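Local coordinates for diaminopimelate decarboxylase (Aquifex aeolicus, PDB 2P3E), which probably catalyses the pyridoxal 5'-phosphate-dependent decarboxylation of meso-diaminopimelate to L-lysine, the last step of lysine biosynthesis by the diaminopimelate pathway, at residues I124-V129 with K275-P280. Numbering follows the deposited sequence.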
loop_
_atom_site.group_PDB
_atom_site.type_symbol
_atom_site.label_atom_id
_atom_site.label_comp_id
_atom_site.label_asym_id
_atom_site.label_seq_id
_atom_site.Cartn_x
_atom_site.Cartn_y
_atom_site.Cartn_z
ATOM N N ILE B 124 -1.127 -1.513 -30.059
ATOM C CA ILE B 124 -0.229 -0.557 -29.388
ATOM C C ILE B 124 1.079 -0.471 -30.183
ATOM O O ILE B 124 1.354 -1.354 -31.004
ATOM C CB ILE B 124 0.032 -0.925 -27.902
ATOM C CG1 ILE B 124 0.716 -2.293 -27.790
ATOM C CG2 ILE B 124 -1.278 -0.859 -27.094
ATOM C CD1 ILE B 124 1.399 -2.534 -26.452
ATOM N N LEU B 125 1.864 0.581 -29.949
ATOM C CA LEU B 125 3.090 0.829 -30.709
ATOM C C LEU B 125 4.074 -0.335 -30.583
ATOM O O LEU B 125 4.588 -0.850 -31.592
ATOM C CB LEU B 125 3.740 2.154 -30.277
ATOM C CG LEU B 125 4.993 2.606 -31.034
ATOM C CD1 LEU B 125 4.722 2.808 -32.557
ATOM C CD2 LEU B 125 5.542 3.887 -30.421
ATOM N N MET B 126 4.294 -0.777 -29.345
ATOM C CA MET B 126 5.348 -1.717 -29.063
ATOM C C MET B 126 5.181 -2.383 -27.695
ATOM O O MET B 126 4.893 -1.709 -26.707
ATOM C CB MET B 126 6.667 -0.946 -29.097
ATOM C CG MET B 126 7.928 -1.747 -29.077
ATOM S SD MET B 126 9.257 -0.657 -29.601
ATOM C CE MET B 126 9.724 0.237 -28.107
ATOM N N PHE B 127 5.374 -3.703 -27.666
ATOM C CA PHE B 127 5.584 -4.455 -26.428
ATOM C C PHE B 127 7.080 -4.502 -26.088
ATOM O O PHE B 127 7.913 -4.945 -26.910
ATOM C CB PHE B 127 5.077 -5.889 -26.573
ATOM C CG PHE B 127 3.589 -5.998 -26.703
ATOM C CD1 PHE B 127 2.790 -6.191 -25.578
ATOM C CD2 PHE B 127 2.979 -5.876 -27.956
ATOM C CE1 PHE B 127 1.394 -6.280 -25.708
ATOM C CE2 PHE B 127 1.586 -5.967 -28.094
ATOM C CZ PHE B 127 0.801 -6.174 -26.973
ATOM N N ASN B 128 7.424 -4.032 -24.893
ATOM C CA ASN B 128 8.776 -4.200 -24.363
ATOM C C ASN B 128 8.843 -5.500 -23.583
ATOM O O ASN B 128 8.373 -5.600 -22.439
ATOM C CB ASN B 128 9.215 -2.982 -23.531
ATOM C CG ASN B 128 9.343 -1.732 -24.376
ATOM O OD1 ASN B 128 9.815 -1.791 -25.519
ATOM N ND2 ASN B 128 8.934 -0.597 -23.829
ATOM N N VAL B 129 9.434 -6.501 -24.236
ATOM C CA VAL B 129 9.346 -7.872 -23.823
ATOM C C VAL B 129 10.390 -8.208 -22.765
ATOM O O VAL B 129 11.576 -7.855 -22.885
ATOM C CB VAL B 129 9.405 -8.848 -25.048
ATOM C CG1 VAL B 129 9.440 -10.270 -24.595
ATOM C CG2 VAL B 129 8.177 -8.652 -25.952
ATOM N N LYS B 275 13.644 6.327 -34.288
ATOM C CA LYS B 275 12.920 7.294 -33.458
ATOM C C LYS B 275 13.158 6.938 -31.997
ATOM O O LYS B 275 13.052 5.764 -31.614
ATOM C CB LYS B 275 11.422 7.290 -33.773
ATOM C CG LYS B 275 10.612 8.404 -33.052
ATOM C CD LYS B 275 9.321 8.684 -33.779
ATOM C CE LYS B 275 8.451 9.681 -33.032
ATOM N NZ LYS B 275 8.860 11.091 -33.355
ATOM N N ILE B 276 13.475 7.959 -31.200
ATOM C CA ILE B 276 13.821 7.783 -29.796
ATOM C C ILE B 276 12.529 7.885 -28.985
ATOM O O ILE B 276 11.656 8.688 -29.303
ATOM C CB ILE B 276 14.852 8.837 -29.326
ATOM C CG1 ILE B 276 16.096 8.866 -30.258
ATOM C CG2 ILE B 276 15.236 8.624 -27.826
ATOM C CD1 ILE B 276 16.770 7.491 -30.497
ATOM N N ILE B 277 12.401 7.026 -27.980
ATOM C CA ILE B 277 11.269 7.067 -27.057
ATOM C C ILE B 277 11.838 7.249 -25.651
ATOM O O ILE B 277 12.802 6.581 -25.284
ATOM C CB ILE B 277 10.414 5.782 -27.128
ATOM C CG1 ILE B 277 9.914 5.536 -28.565
ATOM C CG2 ILE B 277 9.201 5.872 -26.139
ATOM C CD1 ILE B 277 9.089 4.242 -28.749
ATOM N N LEU B 278 11.266 8.190 -24.899
ATOM C CA LEU B 278 11.588 8.379 -23.479
ATOM C C LEU B 278 10.337 8.099 -22.655
ATOM O O LEU B 278 9.222 8.333 -23.129
ATOM C CB LEU B 278 12.059 9.810 -23.190
ATOM C CG LEU B 278 13.332 10.363 -23.849
ATOM C CD1 LEU B 278 13.657 11.714 -23.228
ATOM C CD2 LEU B 278 14.449 9.457 -23.574
ATOM N N GLU B 279 10.526 7.634 -21.420
ATOM C CA GLU B 279 9.411 7.242 -20.546
ATOM C C GLU B 279 9.391 7.938 -19.165
ATOM O O GLU B 279 9.357 7.260 -18.139
ATOM C CB GLU B 279 9.426 5.725 -20.347
ATOM C CG GLU B 279 9.449 4.938 -21.659
ATOM C CD GLU B 279 9.635 3.450 -21.451
ATOM O OE1 GLU B 279 10.389 3.045 -20.531
ATOM O OE2 GLU B 279 9.044 2.684 -22.230
ATOM N N PRO B 280 9.357 9.289 -19.128
ATOM C CA PRO B 280 9.459 9.914 -17.808
ATOM C C PRO B 280 8.167 9.749 -16.989
ATOM O O PRO B 280 7.069 9.882 -17.546
ATOM C CB PRO B 280 9.674 11.394 -18.142
ATOM C CG PRO B 280 8.996 11.578 -19.452
ATOM C CD PRO B 280 9.216 10.295 -20.202
HETATM O O HOH W 1 7.747 0.640 -21.600
#
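I277 drives its CD1 methyl into the core of the barrel, where it meets L125 CD2 at 3.9 Å, the two branches tip to tip, and M126 CE at 4.1 Å. Branched aliphatic I277 and L125 suit this apolar interior. CG1 of I277 lies opposite the carbonyl carbon (chi1 -57°) and the chain then runs extended, which carries this one methyl across to both partners. M126 slides past in the opposite direction, its flexible thioether suiting a long side chain that ends in a bend, here at chi3 (83°). With CA atoms of M126 and I277 10.8 Å apart, strands 126-129 and 275-278 do not pair; they form opposite walls of the (beta/alpha)8 (TIM) barrel of the pyridoxal-binding domain, and side chains from both, and a water, meet in its interior.

Toward the C-terminal ends of the strands the filling turns polar. N128 ND2 and E279 OE2 stay 3.7 Å apart, their amide and carboxylate planes 61° to each other. The bridging water accepts from the amide N128 ND2 at 2.8 Å and donates to E279 OE2 in a short bond of 2.5 Å. The carboxylate's other oxygen, OE1, serves H202 NE2. D240 OD2 bonds N128 ND2 weakly and lies close to E279 OE2 as a like charge. E279 and P280 belong to the predicted pyridoxal phosphate site, so this polar layer probably joins the greasy barrel core to the cofactor pocket.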